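Local coordinates for ribonucleoside-diphosphate reductase (Pseudomonas aeruginosa, PDB 5IM3), which probably reduces ribonucleoside diphosphates to deoxyribonucleotides for DNA synthesis, as an allosteric enzyme that binds dATP, at residues 405-410 / 455-460. Numbering follows the deposited sequence.
Sequences DWTPVR and ETWHLD. With DTP (2'-deoxyadenosine 5'-triphosphate), chain G.
The carbonyl oxygen of V409 takes a hydrogen bond from NE2 of H458, 2.8 Å from NE2 to O; NE2 sits almost in line with the C=O bond, and O of V409 lies only 7° out of the imidazole plane. H458 swings its ring across to 405-410 with CG anti to the backbone N (chi1 -163°). There the ring edge also faces O of T407, 3.2 Å from CD2. The other ring nitrogen, ND1, accepts a hydrogen bond from the backbone N of D460 at 3.1 Å, so both imidazole nitrogens are used and the ring's rotation is fixed, with the proton on NE2.

The second crossing bond runs from N of E455 to OG1 of T407, 2.9 Å and bent to 135°. The methyl CG2 of T407 rests against CB of E455 at 3.7 Å and approaches the rim atoms CZ2 and CH2 of W457 obliquely. OE2 of E455 forms a salt bridge with K566, and OE1 is hydrogen-bonded to H513, whose other ring nitrogen bonds OD2 of D405.

These are the loops leaving two neighbouring parallel strands, 401-405 and 450-455, of the ten-stranded alpha-beta barrel of ribonucleotide reductase. Each starts with a type I turn, W406 to V409 and E455 to H458; in the first loop OD1 of D405 accepts a hydrogen bond from N of T407 in an Asx turn.

Beyond V409 the first loop reaches a dATP at the subunit interface, consistent with the specificity site of class I reductases. The guanidinium of R410 spreads one face over C5' of the sugar, while NH2 bonds O3G of the gamma phosphate at 2.9 Å and NE pairs with D380. K397 and V440 of the second subunit bond the same dATP.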
loop_
_atom_site.group_PDB
_atom_site.type_symbol
_atom_site.label_atom_id
_atom_site.label_comp_id
_atom_site.label_asym_id
_atom_site.label_seq_id
_atom_site.Cartn_x
_atom_site.Cartn_y
_atom_site.Cartn_z
ATOM N N ASP A 405 33.798 -12.902 -18.999
ATOM C CA ASP A 405 33.738 -11.514 -19.447
ATOM C C ASP A 405 33.002 -11.454 -20.785
ATOM O O ASP A 405 33.548 -11.846 -21.821
ATOM C CB ASP A 405 35.143 -10.934 -19.573
ATOM C CG ASP A 405 35.180 -9.688 -20.438
ATOM O OD1 ASP A 405 34.228 -8.884 -20.364
ATOM O OD2 ASP A 405 36.158 -9.517 -21.198
ATOM N N TRP A 406 31.771 -10.948 -20.767
ATOM C CA TRP A 406 30.950 -10.850 -21.966
ATOM C C TRP A 406 30.945 -9.456 -22.575
ATOM O O TRP A 406 30.271 -9.238 -23.586
ATOM C CB TRP A 406 29.521 -11.296 -21.648
ATOM C CG TRP A 406 29.419 -12.777 -21.650
ATOM C CD1 TRP A 406 29.686 -13.623 -20.611
ATOM C CD2 TRP A 406 29.067 -13.607 -22.761
ATOM N NE1 TRP A 406 29.511 -14.927 -21.005
ATOM C CE2 TRP A 406 29.131 -14.945 -22.320
ATOM C CE3 TRP A 406 28.702 -13.350 -24.085
ATOM C CZ2 TRP A 406 28.839 -16.019 -23.157
ATOM C CZ3 TRP A 406 28.413 -14.419 -24.911
ATOM C CH2 TRP A 406 28.481 -15.736 -24.446
ATOM N N THR A 407 31.703 -8.524 -22.008
ATOM C CA THR A 407 31.713 -7.154 -22.508
ATOM C C THR A 407 32.062 -7.038 -23.989
ATOM O O THR A 407 31.455 -6.192 -24.666
ATOM C CB THR A 407 32.682 -6.323 -21.661
ATOM O OG1 THR A 407 32.186 -6.243 -20.318
ATOM C CG2 THR A 407 32.854 -4.915 -22.223
ATOM N N PRO A 408 33.004 -7.805 -24.548
ATOM C CA PRO A 408 33.388 -7.570 -25.953
ATOM C C PRO A 408 32.280 -7.838 -26.959
ATOM O O PRO A 408 32.376 -7.357 -28.096
ATOM C CB PRO A 408 34.572 -8.530 -26.164
ATOM C CG PRO A 408 35.078 -8.838 -24.793
ATOM C CD PRO A 408 33.868 -8.812 -23.906
ATOM N N VAL A 409 31.239 -8.575 -26.587
ATOM C CA VAL A 409 30.221 -9.014 -27.538
ATOM C C VAL A 409 29.260 -7.862 -27.819
ATOM O O VAL A 409 28.720 -7.249 -26.892
ATOM C CB VAL A 409 29.483 -10.250 -26.999
ATOM C CG1 VAL A 409 28.351 -10.666 -27.928
ATOM C CG2 VAL A 409 30.463 -11.401 -26.812
ATOM N N ARG A 410 29.027 -7.585 -29.103
ATOM C CA ARG A 410 28.299 -6.388 -29.511
ATOM C C ARG A 410 26.837 -6.444 -29.077
ATOM O O ARG A 410 26.233 -7.513 -28.961
ATOM C CB ARG A 410 28.396 -6.199 -31.024
ATOM C CG ARG A 410 27.793 -7.318 -31.853
ATOM C CD ARG A 410 28.128 -7.138 -33.328
ATOM N NE ARG A 410 29.567 -7.220 -33.566
ATOM C CZ ARG A 410 30.134 -7.257 -34.767
ATOM N NH1 ARG A 410 29.388 -7.214 -35.864
ATOM N NH2 ARG A 410 31.451 -7.342 -34.871
ATOM N N GLU A 455 30.467 -4.656 -18.624
ATOM C CA GLU A 455 30.924 -3.318 -18.287
ATOM C C GLU A 455 29.769 -2.321 -18.397
ATOM O O GLU A 455 28.829 -2.511 -19.174
ATOM C CB GLU A 455 32.085 -2.915 -19.199
ATOM C CG GLU A 455 32.980 -1.820 -18.641
ATOM C CD GLU A 455 34.349 -1.790 -19.294
ATOM O OE1 GLU A 455 34.859 -2.869 -19.673
ATOM O OE2 GLU A 455 34.921 -0.689 -19.427
ATOM N N THR A 456 29.854 -1.244 -17.604
ATOM C CA THR A 456 28.682 -0.419 -17.309
ATOM C C THR A 456 28.247 0.480 -18.467
ATOM O O THR A 456 27.111 0.969 -18.451
ATOM C CB THR A 456 28.952 0.441 -16.070
ATOM O OG1 THR A 456 29.561 -0.366 -15.053
ATOM C CG2 THR A 456 27.654 1.012 -15.523
ATOM N N TRP A 457 29.104 0.715 -19.457
ATOM C CA TRP A 457 28.709 1.463 -20.646
ATOM C C TRP A 457 28.136 0.570 -21.741
ATOM O O TRP A 457 27.695 1.085 -22.775
ATOM C CB TRP A 457 29.899 2.256 -21.205
ATOM C CG TRP A 457 31.145 1.444 -21.416
ATOM C CD1 TRP A 457 32.249 1.416 -20.613
ATOM C CD2 TRP A 457 31.417 0.545 -22.500
ATOM N NE1 TRP A 457 33.188 0.561 -21.127
ATOM C CE2 TRP A 457 32.703 0.009 -22.284
ATOM C CE3 TRP A 457 30.699 0.140 -23.627
ATOM C CZ2 TRP A 457 33.286 -0.907 -23.155
ATOM C CZ3 TRP A 457 31.282 -0.774 -24.494
ATOM C CH2 TRP A 457 32.562 -1.285 -24.253
ATOM N N HIS A 458 28.133 -0.747 -21.544
ATOM C CA HIS A 458 27.626 -1.664 -22.555
ATOM C C HIS A 458 26.146 -1.405 -22.810
ATOM O O HIS A 458 25.356 -1.249 -21.876
ATOM C CB HIS A 458 27.844 -3.105 -22.097
ATOM C CG HIS A 458 27.730 -4.121 -23.190
ATOM N ND1 HIS A 458 26.519 -4.550 -23.687
ATOM C CD2 HIS A 458 28.679 -4.814 -23.864
ATOM C CE1 HIS A 458 26.726 -5.455 -24.627
ATOM N NE2 HIS A 458 28.028 -5.634 -24.752
ATOM N N LEU A 459 25.769 -1.369 -24.089
ATOM C CA LEU A 459 24.413 -0.974 -24.448
ATOM C C LEU A 459 23.352 -1.955 -23.962
ATOM O O LEU A 459 22.180 -1.576 -23.862
ATOM C CB LEU A 459 24.300 -0.797 -25.963
ATOM C CG LEU A 459 24.037 0.642 -26.398
ATOM C CD1 LEU A 459 24.049 0.730 -27.908
ATOM C CD2 LEU A 459 22.712 1.138 -25.845
ATOM N N ASP A 460 23.725 -3.192 -23.647
ATOM C CA ASP A 460 22.781 -4.158 -23.102
ATOM C C ASP A 460 22.719 -4.121 -21.577
ATOM O O ASP A 460 22.062 -4.979 -20.977
ATOM C CB ASP A 460 23.139 -5.573 -23.571
ATOM C CG ASP A 460 22.977 -5.756 -25.073
ATOM O OD1 ASP A 460 22.151 -5.048 -25.686
ATOM O OD2 ASP A 460 23.676 -6.621 -25.636
HETATM P PG DTP G . 32.448 -8.630 -38.461
HETATM O O1G DTP G . 31.058 -8.125 -38.653
HETATM O O2G DTP G . 33.507 -7.744 -39.119
HETATM O O3G DTP G . 32.812 -8.776 -36.984
HETATM P PB DTP G . 32.861 -11.480 -38.362
HETATM O O1B DTP G . 33.714 -11.282 -37.176
HETATM O O2B DTP G . 33.500 -12.473 -39.332
HETATM O O3B DTP G . 32.637 -10.080 -39.090
HETATM P PA DTP G . 31.079 -12.790 -36.612
HETATM O O1A DTP G . 32.333 -12.780 -35.879
HETATM O O2A DTP G . 30.716 -14.227 -36.907
HETATM O O3A DTP G . 31.420 -12.026 -37.960
HETATM O "O5'" DTP G . 29.953 -12.103 -35.748
HETATM C "C5'" DTP G . 30.173 -10.860 -35.048
HETATM C "C4'" DTP G . 29.090 -10.660 -34.017
HETATM O "O4'" DTP G . 27.799 -10.850 -34.635
HETATM C "C3'" DTP G . 29.142 -11.601 -32.812
HETATM O "O3'" DTP G . 28.837 -10.891 -31.613
HETATM C "C2'" DTP G . 28.063 -12.631 -33.121
HETATM C "C1'" DTP G . 27.058 -11.840 -33.939
HETATM N N9 DTP G . 26.340 -12.636 -34.924
HETATM C C8 DTP G . 26.806 -13.008 -36.157
HETATM N N7 DTP G . 25.984 -13.776 -36.830
HETATM C C5 DTP G . 24.893 -13.911 -35.985
HETATM C C6 DTP G . 23.671 -14.594 -36.116
HETATM N N6 DTP G . 23.328 -15.302 -37.195
HETATM N N1 DTP G . 22.796 -14.516 -35.091
HETATM C C2 DTP G . 23.129 -13.799 -34.013
HETATM N N3 DTP G . 24.251 -13.117 -33.774
HETATM C C4 DTP G . 25.099 -13.213 -34.807
#